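Local coordinates for protein predicted zincin-like metalloprotease (Acidothermus cellulolyticus 11B, PDB 3E11) that is of unconfirmed function but is probably a zincin-like metalloprotease, binding metal ions and cutting peptide bonds, at residues V50-L54 with T55-T59; R91-V94 with V95-A99. One frame throughout, in Å; residues are numbered along the deposited sequence. Where two conformers were deposited one is given.

Contact 1 of 2, residues V50-L54 with T55-T59; sequences VGIPL and TERTT
Arg57 folds back over Ile52, and the two show how a short loop can be pinned by its own polar groups. CG of Arg57 lies anti to the backbone N (chi1 175°), and bends at chi2 and chi3 lay the guanidinium flat against Ile52, whose CB sits 3.9 Å above the plane, over its centre. The group is amply supplied with acceptors: NH2 forms a salt bridge with Asp67, NH1 a hydrogen bond with the Leu65 carbonyl, and NE of Arg57 donates to a water 3.0 Å away, which in turn donates to Ile52 O at 2.8 Å. Asp67 also takes the backbone N-H of Ile52. Next to it the chain makes a tight turn. Glu56 N donates to Pro53 O at 3.0 Å, and Arg57 N to Leu54 O at 3.2 Å. A second water donates to Leu54 O at 2.6 Å and accepts from Thr58 N at 3.1 Å, giving Leu54 O two partners. The Glu56 carboxylate comes up alongside the CD-CG side of the proline ring, OE1 of Glu56 lying 3.4 Å from Pro53 CD. At this surface, polar bonds and bridging water hold the turn, while the shared Asp67 carboxylate probably steadies the arginine's charge.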
# COMPACT_ATOMS: atom_id res chain seq x y z
N VAL A 50 4.81 2.20 -7.67
CA VAL A 50 5.55 3.15 -8.47
C VAL A 50 7.05 3.01 -8.15
O VAL A 50 7.51 3.38 -7.06
CB VAL A 50 5.11 4.58 -8.19
CG1 VAL A 50 5.91 5.56 -9.06
CG2 VAL A 50 3.61 4.72 -8.39
N GLY A 51 7.78 2.46 -9.11
CA GLY A 51 9.23 2.31 -9.05
C GLY A 51 9.93 3.56 -9.51
O GLY A 51 9.68 4.05 -10.61
N ILE A 52 10.87 4.05 -8.71
CA ILE A 52 11.60 5.28 -9.00
C ILE A 52 12.77 4.98 -9.94
O ILE A 52 13.53 4.05 -9.68
CB ILE A 52 12.17 5.91 -7.70
CG1 ILE A 52 11.04 6.25 -6.71
CG2 ILE A 52 12.97 7.17 -8.01
CD1 ILE A 52 10.05 7.24 -7.21
N PRO A 53 12.93 5.76 -11.05
CA PRO A 53 14.06 5.57 -11.97
C PRO A 53 15.38 5.74 -11.22
O PRO A 53 15.41 6.45 -10.20
CB PRO A 53 13.90 6.68 -13.01
CG PRO A 53 12.51 7.14 -12.87
CD PRO A 53 12.04 6.84 -11.51
N LEU A 54 16.43 5.11 -11.72
CA LEU A 54 17.74 5.16 -11.08
C LEU A 54 18.24 6.62 -10.99
O LEU A 54 18.83 7.02 -9.99
CB LEU A 54 18.77 4.32 -11.90
CG LEU A 54 20.14 4.11 -11.29
CD1 LEU A 54 20.01 3.59 -9.85
CD2 LEU A 54 20.96 3.16 -12.12
N THR A 55 17.97 7.39 -12.04
CA THR A 55 18.27 8.82 -12.11
C THR A 55 17.67 9.66 -11.00
O THR A 55 18.17 10.73 -10.73
CB THR A 55 17.61 9.44 -13.33
OG1 THR A 55 17.66 8.53 -14.41
CG2 THR A 55 18.24 10.75 -13.71
N GLU A 56 16.54 9.22 -10.48
CA GLU A 56 15.76 9.98 -9.51
C GLU A 56 15.89 9.36 -8.13
O GLU A 56 15.27 9.83 -7.18
CB GLU A 56 14.31 10.08 -9.97
CG GLU A 56 14.19 10.84 -11.32
CD GLU A 56 12.85 10.66 -12.04
OE1 GLU A 56 11.87 10.27 -11.38
OE2 GLU A 56 12.79 10.89 -13.28
N ARG A 57 16.72 8.33 -8.02
CA ARG A 57 16.80 7.51 -6.81
C ARG A 57 17.50 8.24 -5.68
O ARG A 57 17.20 8.01 -4.52
CB ARG A 57 17.53 6.19 -7.12
CG ARG A 57 17.80 5.27 -5.93
CD ARG A 57 16.49 4.81 -5.28
NE ARG A 57 15.83 3.81 -6.10
CZ ARG A 57 14.62 3.30 -5.84
NH1 ARG A 57 13.94 3.72 -4.79
NH2 ARG A 57 14.10 2.39 -6.64
N THR A 58 18.47 9.10 -6.01
CA THR A 58 19.23 9.81 -4.99
C THR A 58 19.15 11.32 -5.13
O THR A 58 18.77 11.85 -6.17
CB THR A 58 20.70 9.39 -4.96
OG1 THR A 58 21.27 9.47 -6.27
CG2 THR A 58 20.82 7.99 -4.44
N THR A 59 19.48 12.00 -4.03
CA THR A 59 19.30 13.44 -3.90
C THR A 59 20.65 14.09 -3.96
O THR A 59 21.67 13.40 -3.85
CB THR A 59 18.65 13.81 -2.55
OG1 THR A 59 19.56 13.53 -1.48
CG2 THR A 59 17.38 13.01 -2.34
O HOH W 1 15.97 2.93 -8.99
O HOH W 2 20.01 9.01 -8.72

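Contact 2 of 2, residues R91-V94 with V95-A99; sequences RKTV and VHEIA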
# COMPACT_ATOMS: atom_id res chain seq x y z
N ARG A 91 -3.83 -3.10 4.25
CA ARG A 91 -2.74 -4.03 4.49
C ARG A 91 -2.64 -5.03 3.35
O ARG A 91 -1.56 -5.29 2.83
CB ARG A 91 -2.91 -4.76 5.84
CG ARG A 91 -1.66 -5.51 6.27
CD ARG A 91 -1.89 -6.13 7.62
NE ARG A 91 -1.94 -5.12 8.71
CZ ARG A 91 -2.87 -5.07 9.66
NH1 ARG A 91 -3.89 -5.95 9.69
NH2 ARG A 91 -2.80 -4.14 10.61
N LYS A 92 -3.79 -5.59 2.97
CA LYS A 92 -3.81 -6.62 1.95
C LYS A 92 -3.29 -6.04 0.64
O LYS A 92 -2.53 -6.69 -0.06
CB LYS A 92 -5.21 -7.20 1.78
CG LYS A 92 -5.39 -8.03 0.56
CD LYS A 92 -6.82 -8.58 0.46
CE LYS A 92 -7.03 -9.20 -0.92
NZ LYS A 92 -8.34 -9.90 -1.05
N THR A 93 -3.65 -4.80 0.36
CA THR A 93 -3.24 -4.12 -0.86
C THR A 93 -1.73 -3.86 -0.93
O THR A 93 -1.10 -4.18 -1.95
CB THR A 93 -4.03 -2.80 -1.03
OG1 THR A 93 -5.42 -3.11 -1.13
CG2 THR A 93 -3.57 -2.02 -2.27
N VAL A 94 -1.17 -3.33 0.14
CA VAL A 94 0.27 -3.10 0.25
C VAL A 94 1.03 -4.43 0.08
O VAL A 94 2.01 -4.50 -0.69
CB VAL A 94 0.64 -2.42 1.59
CG1 VAL A 94 2.14 -2.31 1.74
CG2 VAL A 94 0.01 -1.02 1.68
N VAL A 95 0.60 -5.47 0.81
CA VAL A 95 1.29 -6.77 0.73
C VAL A 95 1.22 -7.37 -0.69
O VAL A 95 2.22 -7.87 -1.22
CB VAL A 95 0.75 -7.77 1.77
CG1 VAL A 95 1.32 -9.16 1.52
CG2 VAL A 95 1.16 -7.31 3.16
N HIS A 96 0.06 -7.30 -1.32
CA HIS A 96 -0.02 -7.72 -2.73
C HIS A 96 0.87 -6.92 -3.65
O HIS A 96 1.52 -7.49 -4.53
CB HIS A 96 -1.47 -7.71 -3.22
CG HIS A 96 -2.26 -8.85 -2.68
ND1 HIS A 96 -2.96 -9.72 -3.48
CD2 HIS A 96 -2.41 -9.30 -1.41
CE1 HIS A 96 -3.55 -10.63 -2.72
NE2 HIS A 96 -3.23 -10.40 -1.46
N GLU A 97 0.91 -5.61 -3.45
CA GLU A 97 1.69 -4.76 -4.33
C GLU A 97 3.17 -5.06 -4.17
O GLU A 97 3.89 -5.18 -5.15
CB GLU A 97 1.38 -3.28 -4.10
CG GLU A 97 0.02 -2.84 -4.69
CD GLU A 97 -0.08 -3.11 -6.18
OE1 GLU A 97 0.93 -2.96 -6.88
OE2 GLU A 97 -1.15 -3.52 -6.65
N ILE A 98 3.63 -5.22 -2.93
CA ILE A 98 5.05 -5.51 -2.72
C ILE A 98 5.41 -6.91 -3.23
O ILE A 98 6.45 -7.10 -3.88
CB ILE A 98 5.49 -5.25 -1.25
CG1 ILE A 98 7.02 -5.12 -1.19
CG2 ILE A 98 4.96 -6.28 -0.29
CD1 ILE A 98 7.56 -3.94 -1.99
N ALA A 99 4.52 -7.87 -3.00
CA ALA A 99 4.76 -9.24 -3.43
C ALA A 99 4.89 -9.32 -4.96
O ALA A 99 5.80 -9.95 -5.50
CB ALA A 99 3.65 -10.12 -2.93
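His96 reaches back along the helix toward Lys92, one turn earlier, and its path illustrates how a side chain can lie close to the carbonyl that its own N-H already uses. CB of His96 lies 3.5 Å from Lys92 O, and CG of His96 follows at 3.4 Å from the same atom. Because CG is anti to the carbonyl carbon (chi1 -74°), the imidazole runs back past that oxygen: Lys92 O comes within 2.9 Å of His96 CD2 from an oblique direction while also accepting the His96 N-H at 2.9 Å. Farther out, NE2 of His96 meets the lysine's aliphatic chain, 3.8 Å from Lys92 CG, and CE1 of His96 approaches Lys92 CE at 4.2 Å. The extended lysine crosses the ring at a slant, leaving its amine short of contact with the imidazole nitrogens. On the ring's other nitrogen, ND1 lies close to Asp106, and Leu109 and Tyr114 also touch the side chain. With an alanine here, the methylenes of Lys92 would probably lose the ring they lie against, and a gap is likely to open beside Leu109.

Bonds from Val95 N to Arg91 O and from Ile98 N to Val94 O continue the regular alpha-helical pattern. Next after His96, Glu97 brings its CG to 3.2 Å from Thr93 O, and its side chain touches Ile69 and Tyr49. His96 and Glu97 fit the HExxH pattern of zincins, completed by His100, although no metal is bound to it here. Regular helical bonding thus fixes the spacing of these side chains, consistent with a scaffold for zinc binding and catalysis.

Overall arrangement
Followed from its N terminus, the chain passes through helix 7-19 and strand 32-37 before strand 47-50 leads into contact 1, which closes a small turn in the loop before strand 67-72. Contact 2 comes later, within helix 83-101, so the two are in series and neither nest nor cross. Their centres are 21 Å apart and their nearest atoms about 7 Å, without touching. The sheet mediates between them: contact 1 fastens the loop to the start of strand 67-72, whereas contact 2 packs against Ile69 and Ile71 of that strand and Tyr49 of strand 47-50. One thus secures a surface excursion, the other the helix probably carrying the active site.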